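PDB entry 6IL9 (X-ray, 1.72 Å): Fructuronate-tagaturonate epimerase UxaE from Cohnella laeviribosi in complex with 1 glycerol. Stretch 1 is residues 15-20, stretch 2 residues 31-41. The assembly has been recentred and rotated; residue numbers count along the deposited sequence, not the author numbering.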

# COMPACT_ATOMS: atom_id res chain seq x y z
N GLN A 15 -33.22 -10.84 12.95
CA GLN A 15 -32.44 -10.49 14.12
C GLN A 15 -30.93 -10.51 13.85
O GLN A 15 -30.14 -10.40 14.79
N VAL A 16 -30.52 -10.61 12.59
CA VAL A 16 -29.12 -10.69 12.20
C VAL A 16 -28.80 -9.54 11.26
O VAL A 16 -29.58 -9.26 10.34
N HIS A 17 -27.65 -8.89 11.47
CA HIS A 17 -27.26 -7.78 10.61
C HIS A 17 -26.96 -8.27 9.19
O HIS A 17 -26.14 -9.17 8.99
N VAL A 18 -27.60 -7.64 8.21
CA VAL A 18 -27.37 -7.91 6.79
C VAL A 18 -26.70 -6.68 6.20
O VAL A 18 -27.16 -5.56 6.42
N TYR A 19 -25.63 -6.90 5.45
CA TYR A 19 -24.97 -5.79 4.79
C TYR A 19 -25.78 -5.43 3.55
O TYR A 19 -25.90 -6.25 2.64
N PRO A 20 -26.37 -4.23 3.49
CA PRO A 20 -27.44 -4.01 2.50
C PRO A 20 -26.94 -4.01 1.07
O PRO A 20 -27.69 -4.38 0.17
N VAL A 31 -26.97 -14.61 -3.00
CA VAL A 31 -25.96 -14.58 -1.95
C VAL A 31 -25.95 -13.20 -1.31
O VAL A 31 -26.14 -12.18 -1.99
N GLN A 32 -25.74 -13.16 0.00
CA GLN A 32 -25.57 -11.91 0.73
C GLN A 32 -24.56 -12.15 1.84
O GLN A 32 -24.19 -13.29 2.13
N MET A 33 -24.12 -11.06 2.47
CA MET A 33 -23.20 -11.12 3.60
C MET A 33 -23.91 -10.63 4.86
O MET A 33 -24.73 -9.70 4.81
N ILE A 34 -23.61 -11.27 5.98
CA ILE A 34 -24.20 -10.96 7.27
C ILE A 34 -23.10 -10.88 8.31
O ILE A 34 -21.95 -11.24 8.06
N LYS A 35 -23.47 -10.42 9.50
CA LYS A 35 -22.57 -10.49 10.64
C LYS A 35 -23.34 -11.05 11.82
O LYS A 35 -24.41 -10.54 12.15
N ALA A 36 -22.80 -12.10 12.44
CA ALA A 36 -23.42 -12.70 13.62
C ALA A 36 -22.35 -13.08 14.63
O ALA A 36 -21.36 -13.72 14.28
N GLU A 37 -22.57 -12.70 15.89
CA GLU A 37 -21.67 -13.05 16.99
C GLU A 37 -20.24 -12.63 16.68
O GLU A 37 -19.29 -13.39 16.88
N GLY A 38 -20.08 -11.42 16.15
CA GLY A 38 -18.77 -10.86 15.90
C GLY A 38 -18.05 -11.38 14.69
O GLY A 38 -16.87 -11.06 14.51
N ARG A 39 -18.70 -12.19 13.85
CA ARG A 39 -18.07 -12.76 12.68
C ARG A 39 -18.95 -12.57 11.45
O ARG A 39 -20.18 -12.67 11.54
N LYS A 40 -18.33 -12.30 10.31
CA LYS A 40 -19.04 -12.18 9.04
C LYS A 40 -19.21 -13.54 8.37
O LYS A 40 -18.40 -14.45 8.54
N TYR A 41 -20.29 -13.67 7.59
CA TYR A 41 -20.59 -14.88 6.84
C TYR A 41 -21.22 -14.53 5.49
O TYR A 41 -21.83 -13.48 5.33

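Two backbone hydrogen bonds set the frame on which the side chains pack. Lys-35 N donates to His-17 O at 3.0 Å with an angle of 156° at the hydrogen, and Tyr-19 N donates to Met-33 O, also at 3.0 Å and nearly straight at 170°. Between them lies the antiparallel, non-hydrogen-bonded pair of Val-18 and Ile-34, whose CA atoms come within 4.4 Å. The close approach also brings Ile-34 CA to 3.2 Å from His-17 O, a CA-H...O contact with an angle of 123° at the hydrogen.

Tyr-19 dominates the contact: 113 Å² of its surface is covered by stretch 2, out of 445 Å² buried on both sides together. Its CA-to-CB bond points toward that stretch, and chi1 of -70° (m) with chi2 of -77° lays the ring along the strand, so that it meets several residues in turn. Near the backbone, Tyr-19 CD2 lies 3.8 Å from Met-33 CG. Met-33 is t at chi1 and chi2 and m at chi3; its CA-to-CB bond runs sideways and its end leads away, leaving SD 5.0 Å from the ring centroid and 41° off the ring normal, an oblique sulfur-aromatic approach. At the ring edge, Tyr-19 CE2 is 3.7 Å from Ile-34 O, a carbonyl already accepting a bond from Tyr-41 N. Farther out, Tyr-19 OH reaches the aliphatic parts of two lysines, 3.4 Å from Lys-35 CD and 3.2 Å from Lys-40 CE. These are carbon contacts; the hydroxyl finds its hydrogen bonding elsewhere in the structure, as do both lysine NZ atoms.

Lys-35 has 53 Å² covered. All four of its chi angles are t, and the extended chain passes the tyrosine hydroxyl before its end leads away from stretch 1. Lys-40, m at chi1 and t thereafter, starts sideways, but its end comes nearer.

Val-18 contributes 49 Å² and shares a sheet face with Ile-34. With chi1 at 178° (t), its CG2 lies 4.1 Å from Ile-34 CG2 and 3.8 Å from Gln-32 NE2; the latter is a packing contact, with no hydrogen-bond acceptor on the valine side chain. Val-16, with a similar 48 Å² and chi1 also t, points toward stretch 2. Its CG1 sits 3.8 Å from Ile-34 CD1, 3.6 Å from Lys-35 O and 4.4 Å from Ala-36 CB. Ile-34 (chi1 p, chi2 t) thus meets both valines; its CG2 lies near Val-18 CG2 and also 4.4 Å from Val-16 CG1, while its CD1 is the atom closest to Val-16. No side-chain hydrogen bond or salt bridge joins the two stretches.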

# COMPACT_ATOMS: atom_id res chain seq x y z
CB GLN A 15 -32.79 -11.43 15.28
CG GLN A 15 -34.25 -11.28 15.74
CD GLN A 15 -34.83 -12.55 16.37
OE1 GLN A 15 -34.18 -13.60 16.39
NE2 GLN A 15 -36.05 -12.44 16.87
CB VAL A 16 -28.80 -12.04 11.53
CG1 VAL A 16 -27.42 -12.04 10.91
CG2 VAL A 16 -28.92 -13.17 12.55
CB HIS A 17 -26.03 -7.07 11.18
CG HIS A 17 -25.63 -5.87 10.38
ND1 HIS A 17 -26.41 -4.74 10.29
CD2 HIS A 17 -24.55 -5.65 9.59
CE1 HIS A 17 -25.81 -3.86 9.50
NE2 HIS A 17 -24.68 -4.39 9.07
CB VAL A 18 -28.69 -8.21 6.04
CG1 VAL A 18 -28.41 -8.43 4.56
CG2 VAL A 18 -29.37 -9.43 6.64
CB TYR A 19 -23.53 -6.15 4.45
CG TYR A 19 -22.66 -6.27 5.69
CD1 TYR A 19 -22.20 -5.13 6.35
CD2 TYR A 19 -22.32 -7.51 6.21
CE1 TYR A 19 -21.42 -5.24 7.50
CE2 TYR A 19 -21.53 -7.63 7.35
CZ TYR A 19 -21.08 -6.48 7.99
OH TYR A 19 -20.30 -6.59 9.12
CB PRO A 20 -28.02 -2.65 2.92
CG PRO A 20 -26.91 -1.97 3.64
CD PRO A 20 -26.14 -3.06 4.34
CB VAL A 31 -24.55 -14.93 -2.50
CG1 VAL A 31 -24.46 -16.41 -2.84
CG2 VAL A 31 -24.23 -14.08 -3.71
CB GLN A 32 -26.89 -11.41 1.30
CG GLN A 32 -27.47 -12.30 2.38
CD GLN A 32 -28.87 -11.87 2.77
OE1 GLN A 32 -29.59 -11.26 1.97
NE2 GLN A 32 -29.27 -12.17 4.00
CB MET A 33 -21.95 -10.26 3.35
CG MET A 33 -20.84 -10.48 4.37
SD MET A 33 -19.29 -9.59 3.98
CE MET A 33 -19.19 -10.12 2.23
CB ILE A 34 -25.25 -12.02 7.70
CG1 ILE A 34 -24.55 -13.37 7.93
CG2 ILE A 34 -26.35 -12.14 6.66
CD1 ILE A 34 -25.41 -14.38 8.68
CB LYS A 35 -21.99 -9.12 10.98
CG LYS A 35 -20.95 -9.20 12.09
CD LYS A 35 -20.24 -7.88 12.25
CE LYS A 35 -19.15 -7.94 13.30
NZ LYS A 35 -18.58 -6.57 13.48
CB ALA A 36 -24.24 -13.94 13.24
CB GLU A 37 -21.74 -14.54 17.32
CG GLU A 37 -23.00 -14.94 18.06
CD GLU A 37 -24.20 -14.95 17.15
OE1 GLU A 37 -25.02 -14.00 17.24
OE2 GLU A 37 -24.31 -15.87 16.32
CB ARG A 39 -17.77 -14.25 12.87
CG ARG A 39 -16.96 -14.85 11.75
CD ARG A 39 -17.10 -16.35 11.72
NE ARG A 39 -16.19 -16.99 12.66
CZ ARG A 39 -14.92 -17.27 12.38
NH1 ARG A 39 -14.41 -16.97 11.19
NH2 ARG A 39 -14.16 -17.85 13.30
CB LYS A 40 -18.29 -11.23 8.10
CG LYS A 40 -18.21 -9.80 8.62
CD LYS A 40 -17.43 -8.89 7.65
CE LYS A 40 -17.39 -7.46 8.17
NZ LYS A 40 -16.61 -6.55 7.27
CB TYR A 41 -21.59 -15.81 7.56
CG TYR A 41 -21.14 -16.31 8.91
CD1 TYR A 41 -20.41 -17.49 9.03
CD2 TYR A 41 -21.49 -15.64 10.07
CE1 TYR A 41 -20.00 -17.96 10.27
CE2 TYR A 41 -21.09 -16.09 11.31
CZ TYR A 41 -20.36 -17.26 11.41
OH TYR A 41 -19.97 -17.70 12.65